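Local coordinates for protein glucuronoarabinoxylan endo-1,4-beta-xylanase (Clostridium papyrosolvens, PDB 4FMV) that hydrolyses internal beta-1,4 linkages of xylan as a family 30, subfamily 8 endoxylanase, this chain carrying the catalytic part of a longer protein that also has carbohydrate-binding and dockerin modules, at residues Y32-L37 / A73-A78; A92-N97 / Y114-Q119. All coordinates share one frame; numbering follows the deposited sequence.

Both contacts belong to the (beta/alpha)8 barrel, but in different parts of it. Contact 1 joins two neighbouring outer helices, 31-40 and 67-78, whose chains lead into strands 45-49 and 82-86. Contact 2 comes later in the chain, where the connection leaving strand 82-86 meets the start of helix 114-130. Their centres lie 32 Å apart and their nearest atoms about 17 Å, so they do not touch. From the chain's centre, contact 1 is 16 Å away and contact 2 is 27 Å. In clan A hydrolases the catalytic glutamates sit at the C-terminal ends of the fourth and seventh barrel strands, probably 137-139 and 227-232 here; neither contact includes those strands.

Contact 1 of 2, residues Y32-L37 / A73-A78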
loop_
_atom_site.group_PDB
_atom_site.type_symbol
_atom_site.label_atom_id
_atom_site.label_comp_id
_atom_site.label_asym_id
_atom_site.label_seq_id
_atom_site.Cartn_x
_atom_site.Cartn_y
_atom_site.Cartn_z
ATOM N N TYR A 32 -1.294 20.414 -8.149
ATOM C CA TYR A 32 -2.356 20.621 -7.164
ATOM C C TYR A 32 -2.733 19.300 -6.468
ATOM O O TYR A 32 -2.816 19.198 -5.229
ATOM C CB TYR A 32 -3.592 21.204 -7.867
ATOM C CG TYR A 32 -4.716 21.639 -6.950
ATOM C CD1 TYR A 32 -4.508 21.821 -5.584
ATOM C CD2 TYR A 32 -5.992 21.885 -7.457
ATOM C CE1 TYR A 32 -5.535 22.246 -4.752
ATOM C CE2 TYR A 32 -7.020 22.296 -6.634
ATOM C CZ TYR A 32 -6.787 22.478 -5.282
ATOM O OH TYR A 32 -7.823 22.891 -4.474
ATOM N N VAL A 33 -2.996 18.286 -7.270
ATOM C CA VAL A 33 -3.448 17.012 -6.711
ATOM C C VAL A 33 -2.343 16.302 -5.917
ATOM O O VAL A 33 -2.591 15.785 -4.825
ATOM C CB VAL A 33 -3.992 16.117 -7.812
ATOM C CG1 VAL A 33 -4.220 14.682 -7.283
ATOM C CG2 VAL A 33 -5.290 16.726 -8.348
ATOM N N MET A 34 -1.125 16.291 -6.460
ATOM C CA MET A 34 0.035 15.719 -5.758
ATOM C C MET A 34 0.359 16.474 -4.463
ATOM O O MET A 34 0.730 15.858 -3.451
ATOM C CB MET A 34 1.262 15.661 -6.680
ATOM C CG MET A 34 1.041 14.755 -7.893
ATOM S SD MET A 34 0.550 13.045 -7.448
ATOM C CE MET A 34 2.151 12.389 -6.954
ATOM N N ASN A 35 0.196 17.801 -4.483
ATOM C CA ASN A 35 0.421 18.617 -3.274
ATOM C C ASN A 35 -0.615 18.334 -2.207
ATOM O O ASN A 35 -0.303 18.311 -1.013
ATOM C CB ASN A 35 0.457 20.126 -3.593
ATOM C CG ASN A 35 1.684 20.528 -4.396
ATOM O OD1 ASN A 35 2.662 19.777 -4.480
ATOM N ND2 ASN A 35 1.639 21.728 -4.999
ATOM N N SER A 36 -1.855 18.099 -2.633
ATOM C CA SER A 36 -2.914 17.760 -1.684
ATOM C C SER A 36 -2.658 16.390 -1.060
ATOM O O SER A 36 -2.755 16.224 0.157
ATOM C CB SER A 36 -4.289 17.778 -2.364
ATOM O OG SER A 36 -4.665 19.092 -2.765
ATOM N N LEU A 37 -2.356 15.407 -1.906
ATOM C CA LEU A 37 -2.199 14.028 -1.444
ATOM C C LEU A 37 -0.848 13.761 -0.788
ATOM O O LEU A 37 -0.772 13.128 0.279
ATOM C CB LEU A 37 -2.402 13.059 -2.615
ATOM C CG LEU A 37 -3.830 13.057 -3.177
ATOM C CD1 LEU A 37 -3.988 11.946 -4.162
ATOM C CD2 LEU A 37 -4.852 12.896 -2.032
ATOM N N ALA A 73 6.238 10.475 -10.514
ATOM C CA ALA A 73 7.301 10.044 -9.619
ATOM C C ALA A 73 8.068 11.222 -9.042
ATOM O O ALA A 73 8.347 11.260 -7.841
ATOM C CB ALA A 73 8.260 9.098 -10.367
ATOM N N LYS A 74 8.412 12.199 -9.886
ATOM C CA LYS A 74 9.158 13.357 -9.392
ATOM C C LYS A 74 8.357 14.170 -8.377
ATOM O O LYS A 74 8.922 14.676 -7.408
ATOM C CB LYS A 74 9.633 14.253 -10.539
ATOM C CG LYS A 74 10.760 13.657 -11.404
ATOM C CD LYS A 74 11.193 14.674 -12.468
ATOM C CE LYS A 74 12.392 14.212 -13.283
ATOM N NZ LYS A 74 12.923 15.327 -14.184
ATOM N N LYS A 75 7.046 14.305 -8.590
ATOM C CA LYS A 75 6.225 15.054 -7.636
ATOM C C LYS A 75 6.117 14.340 -6.281
ATOM O O LYS A 75 6.221 14.971 -5.220
ATOM C CB LYS A 75 4.838 15.368 -8.217
ATOM C CG LYS A 75 4.883 16.407 -9.340
ATOM C CD LYS A 75 3.526 16.612 -9.952
ATOM C CE LYS A 75 3.579 17.585 -11.152
ATOM N NZ LYS A 75 4.375 17.049 -12.273
ATOM N N ALA A 76 5.917 13.029 -6.322
ATOM C CA ALA A 76 5.850 12.235 -5.103
ATOM C C ALA A 76 7.181 12.295 -4.357
ATOM O O ALA A 76 7.205 12.515 -3.146
ATOM C CB ALA A 76 5.439 10.768 -5.410
ATOM N N SER A 77 8.287 12.141 -5.085
ATOM C CA SER A 77 9.611 12.119 -4.474
ATOM C C SER A 77 9.956 13.430 -3.795
ATOM O O SER A 77 10.637 13.436 -2.771
ATOM C CB SER A 77 10.694 11.825 -5.520
ATOM O OG SER A 77 10.524 10.530 -6.071
ATOM N N ALA A 78 9.526 14.545 -4.385
ATOM C CA ALA A 78 9.861 15.854 -3.846
ATOM C C ALA A 78 9.165 16.042 -2.505
ATOM O O ALA A 78 9.532 16.930 -1.723
ATOM C CB ALA A 78 9.443 16.971 -4.844
#
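Met34 is the residue of helix segment 32-37 that bridges to helix segment 73-78, where Lys75 and Ala76 receive it. The two segments bury 132 Å² between them, and no hydrogen bond crosses, so the contact is one of apolar fit.

At Met34 the CA atom comes to 6.5 Å from the CA of Lys75, the nearest pair of CA atoms across the two segments. The base of the methionine meets the aliphatic part of the lysine: CB of Met34 is 3.9 Å from CB of Lys75, and CG of Met34 is 3.7 Å from Lys75 CD. The two side chains cross at about a right angle, and the lysine end then leads away from helix segment 32-37; the Lys75 side chain also touches Asp31, at the start of helix 31-40. Two bends, chi2 -56° and chi3 -77°, fold the methionine so that its methyl reaches past Lys75 to Ala76. There CE of Met34 stands 3.9 Å from the backbone N of Ala76 and 4.0 Å from Ala76 CB.

These are adjacent outer helices of the (beta/alpha)8 barrel, and Leu46 of strand 45-49, the strand that lies between them in sequence, touches both Met34 and Ala76. One turn of the second helix carries an extra bond: Ser77 OG donates to Ala73 O at 2.9 Å, 41° out of the carbonyl plane, while Ser77 N donates to the same oxygen.

Further along, Asn35 OD1 takes a weak hydrogen bond from NZ of Lys79, the residue directly after segment 73-78, which adds a polar link between the first helix and the end of the second.

Contact 2 of 2, residues A92-N97 / Y114-Q119; sequences ASMQEN and YTEYAQ
Met94 sends its side chain against the first turns of helix segment 114-119, meeting Glu116 with its methyl and Tyr117 with its sulfur. The chain is extended beyond CG (chi2 -165°, chi3 -167°), which carries SD and CE across the gap between backbones whose nearest CA atoms, those of Met94 and Tyr117, are 7.5 Å apart. CE of Met94 lies 3.4 Å from Glu116 OE1 and 3.7 Å from Glu116 CG, so the methyl is set beside both the aliphatic stem and the carboxylate. The sulfur settles on the helix backbone, SD of Met94 being 3.7 Å from Tyr117 CA. From there it also makes a Met-aromatic contact: SD is 5.3 Å from the centroid of the Tyr117 ring and 75° off the ring normal, hence at the edge.

A polar bridge runs beside this apolar contact. Ser93 OG and Glu116 OE1, 4.5 Å apart, are too far for a direct hydrogen bond; water 1 spans them, donating to Ser93 OG at 2.8 Å and to Glu116 OE1 at 2.6 Å.

In the next shell, Lys59 NZ forms a salt bridge to Glu116 OE1 and Lys113 NZ one to OE2, which would stabilise the negative charge, and Ser93 OG shares a hydrogen bond with Asp56 OD1. Met94 also touches Leu109 of strand 103-109. Tyr117 OH is anchored on Val140 O, and its side chain touches Pro87, so the residue meeting Met94 is pinned to chain segments just beyond strands 82-86 and 137-139. Overall, a turn and beta hairpin inserted between the third barrel strand and its helix dock on that helix's start, an elaborated beta-to-alpha loop of the (beta/alpha)8 fold.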
loop_
_atom_site.group_PDB
_atom_site.type_symbol
_atom_site.label_atom_id
_atom_site.label_comp_id
_atom_site.label_asym_id
_atom_site.label_seq_id
_atom_site.Cartn_x
_atom_site.Cartn_y
_atom_site.Cartn_z
ATOM N N ALA A 92 3.914 -6.055 -26.458
ATOM C CA ALA A 92 3.164 -7.040 -27.228
ATOM C C ALA A 92 4.068 -8.099 -27.854
ATOM O O ALA A 92 3.672 -9.259 -27.943
ATOM C CB ALA A 92 2.348 -6.339 -28.312
ATOM N N SER A 93 5.282 -7.713 -28.266
ATOM C CA SER A 93 6.174 -8.642 -28.971
ATOM C C SER A 93 6.707 -9.762 -28.077
ATOM O O SER A 93 7.266 -10.734 -28.578
ATOM C CB SER A 93 7.352 -7.905 -29.636
ATOM O OG SER A 93 8.220 -7.292 -28.675
ATOM N N MET A 94 6.580 -9.604 -26.757
ATOM C CA MET A 94 7.012 -10.650 -25.827
ATOM C C MET A 94 5.910 -11.647 -25.432
ATOM O O MET A 94 6.197 -12.664 -24.787
ATOM C CB MET A 94 7.538 -10.022 -24.541
ATOM C CG MET A 94 8.652 -8.984 -24.708
ATOM S SD MET A 94 9.415 -8.729 -23.085
ATOM C CE MET A 94 10.374 -7.245 -23.417
ATOM N N GLN A 95 4.667 -11.321 -25.770
ATOM C CA GLN A 95 3.494 -12.151 -25.475
ATOM C C GLN A 95 3.212 -13.291 -26.455
ATOM O O GLN A 95 3.617 -13.253 -27.612
ATOM C CB GLN A 95 2.248 -11.285 -25.351
ATOM C CG GLN A 95 2.261 -10.334 -24.178
ATOM C CD GLN A 95 1.037 -9.457 -24.187
ATOM O OE1 GLN A 95 0.795 -8.733 -25.155
ATOM N NE2 GLN A 95 0.243 -9.526 -23.127
ATOM N N GLU A 96 2.513 -14.314 -25.979
ATOM C CA GLU A 96 1.927 -15.285 -26.884
ATOM C C GLU A 96 0.594 -15.708 -26.331
ATOM O O GLU A 96 0.369 -15.630 -25.122
ATOM C CB GLU A 96 2.830 -16.515 -27.026
ATOM C CG GLU A 96 3.022 -17.248 -25.712
ATOM C CD GLU A 96 3.965 -18.418 -25.828
ATOM O OE1 GLU A 96 4.153 -19.114 -24.815
ATOM O OE2 GLU A 96 4.523 -18.637 -26.931
ATOM N N ASN A 97 -0.289 -16.162 -27.220
ATOM C CA ASN A 97 -1.524 -16.798 -26.805
ATOM C C ASN A 97 -1.241 -18.187 -26.316
ATOM O O ASN A 97 -0.269 -18.802 -26.732
ATOM C CB ASN A 97 -2.512 -16.895 -27.964
ATOM C CG ASN A 97 -3.148 -15.573 -28.285
ATOM O OD1 ASN A 97 -3.958 -15.057 -27.510
ATOM N ND2 ASN A 97 -2.784 -15.006 -29.427
ATOM N N TYR A 114 11.765 -14.377 -21.247
ATOM C CA TYR A 114 11.915 -14.024 -19.838
ATOM C C TYR A 114 13.145 -13.124 -19.651
ATOM O O TYR A 114 13.138 -12.200 -18.820
ATOM C CB TYR A 114 12.038 -15.271 -18.940
ATOM C CG TYR A 114 10.733 -15.934 -18.536
ATOM C CD1 TYR A 114 9.612 -15.896 -19.360
ATOM C CD2 TYR A 114 10.641 -16.634 -17.324
ATOM C CE1 TYR A 114 8.423 -16.535 -18.985
ATOM C CE2 TYR A 114 9.472 -17.256 -16.938
ATOM C CZ TYR A 114 8.367 -17.215 -17.768
ATOM O OH TYR A 114 7.214 -17.854 -17.367
ATOM N N THR A 115 14.202 -13.412 -20.407
ATOM C CA THR A 115 15.446 -12.621 -20.340
ATOM C C THR A 115 15.195 -11.193 -20.842
ATOM O O THR A 115 15.534 -10.219 -20.170
ATOM C CB THR A 115 16.568 -13.293 -21.153
ATOM O OG1 THR A 115 16.903 -14.538 -20.526
ATOM C CG2 THR A 115 17.807 -12.414 -21.217
ATOM N N GLU A 116 14.565 -11.080 -22.008
ATOM C CA GLU A 116 14.219 -9.775 -22.552
ATOM C C GLU A 116 13.329 -8.997 -21.577
ATOM O O GLU A 116 13.482 -7.775 -21.399
ATOM C CB GLU A 116 13.554 -9.907 -23.933
ATOM C CG GLU A 116 13.606 -8.585 -24.737
ATOM C CD GLU A 116 12.931 -8.675 -26.100
ATOM O OE1 GLU A 116 12.008 -7.877 -26.365
ATOM O OE2 GLU A 116 13.330 -9.530 -26.912
ATOM N N TYR A 117 12.412 -9.699 -20.926
ATOM C CA TYR A 117 11.489 -9.039 -20.004
ATOM C C TYR A 117 12.223 -8.445 -18.798
ATOM O O TYR A 117 11.899 -7.339 -18.350
ATOM C CB TYR A 117 10.373 -9.986 -19.555
ATOM C CG TYR A 117 9.306 -9.325 -18.694
ATOM C CD1 TYR A 117 8.599 -8.213 -19.146
ATOM C CD2 TYR A 117 8.987 -9.829 -17.434
ATOM C CE1 TYR A 117 7.622 -7.624 -18.372
ATOM C CE2 TYR A 117 8.012 -9.237 -16.651
ATOM C CZ TYR A 117 7.337 -8.137 -17.124
ATOM O OH TYR A 117 6.362 -7.546 -16.347
ATOM N N ALA A 118 13.221 -9.162 -18.287
ATOM C CA ALA A 118 14.056 -8.633 -17.215
ATOM C C ALA A 118 14.837 -7.408 -17.687
ATOM O O ALA A 118 15.029 -6.477 -16.924
ATOM C CB ALA A 118 15.011 -9.703 -16.689
ATOM N N GLN A 119 15.296 -7.415 -18.936
ATOM C CA GLN A 119 15.977 -6.232 -19.510
ATOM C C GLN A 119 15.031 -5.048 -19.652
ATOM O O GLN A 119 15.401 -3.895 -19.440
ATOM C CB GLN A 119 16.571 -6.556 -20.884
ATOM C CG GLN A 119 17.684 -7.559 -20.802
ATOM C CD GLN A 119 18.156 -8.016 -22.155
ATOM O OE1 GLN A 119 17.433 -7.925 -23.147
ATOM N NE2 GLN A 119 19.382 -8.517 -22.207
HETATM O O HOH W 1 10.509 -8.881 -28.187
#